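Local coordinates for LEOA (Escherichia coli, PDB 4AUR), which is a bacterial dynamin that probably binds and hydrolyses GTP, joining a P-loop GTPase domain to a long, largely helical domain, at residues Q390-S393 / D394-R398; F527-P530 / Q531-Q534. All coordinates share one frame; numbering follows the deposited sequence.

Contact 1. Residues Q390-S393 / D394-R398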
# COMPACT_ATOMS: atom_id res chain seq x y z
N GLN A 390 -4.17 35.34 3.59
CA GLN A 390 -4.56 34.76 2.35
C GLN A 390 -3.60 33.69 1.88
O GLN A 390 -4.03 32.71 1.30
CB GLN A 390 -4.70 35.81 1.26
CG GLN A 390 -5.66 35.36 0.15
CD GLN A 390 -7.12 35.70 0.45
OE1 GLN A 390 -7.45 36.48 1.34
NE2 GLN A 390 -8.01 35.11 -0.33
N ARG A 391 -2.31 33.87 2.11
CA ARG A 391 -1.34 32.84 1.76
C ARG A 391 -1.47 31.62 2.66
O ARG A 391 -1.16 30.51 2.25
CB ARG A 391 0.09 33.38 1.84
CG ARG A 391 0.51 34.08 0.57
CD ARG A 391 1.95 34.58 0.62
NE ARG A 391 2.01 35.98 1.05
CZ ARG A 391 2.45 36.40 2.23
NH1 ARG A 391 2.90 35.54 3.16
NH2 ARG A 391 2.42 37.70 2.48
N LEU A 392 -1.93 31.83 3.88
CA LEU A 392 -2.14 30.73 4.78
C LEU A 392 -3.35 29.92 4.34
O LEU A 392 -3.29 28.71 4.31
CB LEU A 392 -2.30 31.25 6.22
CG LEU A 392 -3.05 30.39 7.25
CD1 LEU A 392 -2.35 29.05 7.45
CD2 LEU A 392 -3.13 31.16 8.55
N SER A 393 -4.45 30.59 4.01
CA SER A 393 -5.64 29.92 3.51
C SER A 393 -5.30 29.13 2.26
O SER A 393 -5.77 28.03 2.10
CB SER A 393 -6.72 30.95 3.18
OG SER A 393 -7.71 30.43 2.31
N ASP A 394 -4.46 29.68 1.40
CA ASP A 394 -4.11 28.99 0.17
C ASP A 394 -3.27 27.72 0.37
O ASP A 394 -3.31 26.80 -0.46
CB ASP A 394 -3.42 29.95 -0.82
CG ASP A 394 -4.40 30.99 -1.41
OD1 ASP A 394 -5.63 30.92 -1.12
OD2 ASP A 394 -3.94 31.88 -2.17
N ASP A 395 -2.52 27.63 1.46
CA ASP A 395 -1.75 26.42 1.67
C ASP A 395 -2.60 25.36 2.30
O ASP A 395 -2.59 24.22 1.89
CB ASP A 395 -0.53 26.63 2.53
CG ASP A 395 0.40 25.45 2.48
OD1 ASP A 395 0.60 24.95 1.36
OD2 ASP A 395 0.89 25.00 3.53
N ILE A 396 -3.34 25.73 3.31
CA ILE A 396 -4.29 24.82 3.89
C ILE A 396 -5.17 24.28 2.79
O ILE A 396 -5.35 23.08 2.65
CB ILE A 396 -5.13 25.50 4.96
CG1 ILE A 396 -4.26 25.80 6.17
CG2 ILE A 396 -6.29 24.60 5.35
CD1 ILE A 396 -4.90 26.70 7.18
N THR A 397 -5.69 25.18 1.97
CA THR A 397 -6.63 24.85 0.92
C THR A 397 -5.95 24.01 -0.15
O THR A 397 -6.56 23.13 -0.71
CB THR A 397 -7.27 26.15 0.38
OG1 THR A 397 -8.32 26.53 1.28
CG2 THR A 397 -7.83 26.01 -1.02
N ARG A 398 -4.69 24.25 -0.42
CA ARG A 398 -4.02 23.42 -1.42
C ARG A 398 -3.86 21.95 -0.95
O ARG A 398 -4.07 21.02 -1.72
CB ARG A 398 -2.67 24.02 -1.83
CG ARG A 398 -1.82 23.06 -2.64
CD ARG A 398 -0.75 23.71 -3.49
NE ARG A 398 -0.32 22.76 -4.53
CZ ARG A 398 0.53 23.03 -5.51
NH1 ARG A 398 1.09 24.23 -5.61
NH2 ARG A 398 0.82 22.09 -6.40
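L392 and I396, one helical turn apart, touch through the ends of their side chains. The leucine sets CG opposite its own backbone N (chi1 157°), which brings CD1 back along the helix to I396 although the side chain sets off away from that turn, while the isoleucine holds CG1 beside the backbone N (chi1 -70°) and continues in an extended line to CD1. L392 CD1 lies 3.5 Å from I396 CD1 and 4.0 Å from I396 CG1, the side chains running obliquely to each other. The pair illustrates how i to i+4 spacing puts two apolar side chains on the same side of a helix.

Beneath it runs the alpha-helical backbone. I396 N donates to L392 O at 3.1 Å, a nearly straight bond (172°). T397 N is bonded to S393 O at 2.9 Å, and D394 N to Q390 O at 3.1 Å. D395 N divides itself between R391 O and L392 O, and both of these bonds are weak. The side chain of D394 lies near Q390 O without a bond to it.

Two polar ends are bonded elsewhere: S393 OG to T448 OG1, just beyond the end of helix 430-447, and D395 OD2 in a salt bridge to R309 of helix 275-343, with D313 close by as a like charge that may be balanced in part by this arginine. Within helix 368-408 the contact therefore faces several neighbours at once in the dynamin-like helical domain: L392 reaches I314 and S317 of helix 275-343 and M535 of helix 530-544, I396 packs on F310, and I444 of helix 430-447 touches S393, I396 and T397.

Contact 2. Residues F527-P530 / Q531-Q534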
# COMPACT_ATOMS: atom_id res chain seq x y z
N PHE A 527 -8.51 42.68 14.90
CA PHE A 527 -8.85 43.81 14.05
C PHE A 527 -8.27 43.68 12.65
O PHE A 527 -8.95 43.98 11.66
CB PHE A 527 -8.34 45.09 14.71
CG PHE A 527 -9.01 46.33 14.22
CD1 PHE A 527 -10.20 46.77 14.80
CD2 PHE A 527 -8.44 47.08 13.18
CE1 PHE A 527 -10.83 47.92 14.34
CE2 PHE A 527 -9.06 48.24 12.72
CZ PHE A 527 -10.26 48.66 13.30
N PHE A 528 -7.02 43.23 12.56
CA PHE A 528 -6.31 43.16 11.28
C PHE A 528 -6.20 41.77 10.67
O PHE A 528 -5.77 41.65 9.53
CB PHE A 528 -4.91 43.71 11.45
CG PHE A 528 -4.87 45.13 11.96
CD1 PHE A 528 -4.93 46.20 11.08
CD2 PHE A 528 -4.77 45.39 13.32
CE1 PHE A 528 -4.91 47.50 11.53
CE2 PHE A 528 -4.73 46.69 13.78
CZ PHE A 528 -4.81 47.75 12.88
N ALA A 529 -6.56 40.72 11.42
CA ALA A 529 -6.32 39.35 10.96
C ALA A 529 -7.08 38.27 11.75
O ALA A 529 -6.49 37.30 12.19
CB ALA A 529 -4.83 39.07 11.03
N PRO A 530 -8.40 38.46 11.94
CA PRO A 530 -9.20 37.50 12.68
C PRO A 530 -9.29 36.11 12.06
O PRO A 530 -9.45 35.11 12.81
CB PRO A 530 -10.59 38.15 12.72
CG PRO A 530 -10.59 39.18 11.64
CD PRO A 530 -9.18 39.67 11.61
N GLN A 531 -9.21 36.02 10.73
CA GLN A 531 -9.32 34.71 10.10
C GLN A 531 -8.20 33.72 10.46
O GLN A 531 -8.37 32.52 10.30
CB GLN A 531 -9.47 34.80 8.59
CG GLN A 531 -8.41 35.60 7.89
CD GLN A 531 -8.87 37.00 7.59
OE1 GLN A 531 -9.97 37.20 7.04
NE2 GLN A 531 -8.04 37.99 7.94
N ILE A 532 -7.07 34.20 10.95
CA ILE A 532 -6.02 33.29 11.39
C ILE A 532 -6.54 32.48 12.57
O ILE A 532 -6.38 31.28 12.59
CB ILE A 532 -4.70 33.98 11.75
CG1 ILE A 532 -4.06 34.57 10.49
CG2 ILE A 532 -3.73 32.98 12.35
CD1 ILE A 532 -3.07 35.69 10.76
N GLN A 533 -7.16 33.13 13.56
CA GLN A 533 -7.69 32.37 14.69
C GLN A 533 -8.82 31.45 14.19
O GLN A 533 -8.92 30.27 14.56
CB GLN A 533 -8.15 33.29 15.80
CG GLN A 533 -8.91 32.58 16.93
CD GLN A 533 -9.06 33.46 18.16
OE1 GLN A 533 -10.17 33.82 18.55
NE2 GLN A 533 -7.94 33.81 18.78
N GLN A 534 -9.66 32.00 13.32
CA GLN A 534 -10.78 31.25 12.81
C GLN A 534 -10.32 29.99 12.08
O GLN A 534 -10.85 28.92 12.34
CB GLN A 534 -11.67 32.15 11.95
CG GLN A 534 -12.47 33.13 12.79
CD GLN A 534 -13.05 34.30 12.02
OE1 GLN A 534 -12.94 34.39 10.78
NE2 GLN A 534 -13.69 35.23 12.76
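The methyl of A529 meets the far end of I532: CB lies 3.8 Å from I532 CD1, the two residues being three apart where one helix gives way to the next. A weak hydrogen bond from I532 N to A529 O, 3.4 Å long, runs beside this apolar touch. Q534 N gives P530 O a firmer bond of 3.2 Å, with an N-H...O angle of 166°, while Q534 CG rests 3.6 Å from the same oxygen. Q531 bends back instead of stretching away. With CG wedged between its backbone N and carbonyl carbon (chi1 54°), its amide returns over the joint until NE2 stands 3.7 Å from A529 CA.

The arrangement is a break between two consecutive helices. A529 departs from helical geometry at the end of helix 521-528, and P530, which has no N-H to donate, suits the first turn of helix 530-544, where backbone N-H groups have no i-4 carbonyl partner within the helix.

Further out, helix 368-408 lies against the joint: S385 OG is hydrogen-bonded to F528 O, and S389 touches both Q531 and I532. The buried F528 ring meets F381 with the planes inclined by about 35°, and V517 of helix 489-518 packs against it as well, while I532 also reaches I314 and R318 of helix 275-343.

Contacts 1 and 2 follow in series along the chain, yet their centres lie only about 14 Å apart, because helix 530-544 returns alongside helix 368-408. They meet directly: L392 CD2 packs 4.0 Å from I532 CG1. Each of these residues thus has two roles, with one leucine branch turned to I396 and the other to the joint between helices, while I532 reaches both A529 and L392. I314 of helix 275-343 touches L392 and I532 alike, so a third helix shares the junction. Both contacts belong to the helical domain rather than to the sheet-based domain that carries the probable P-loop.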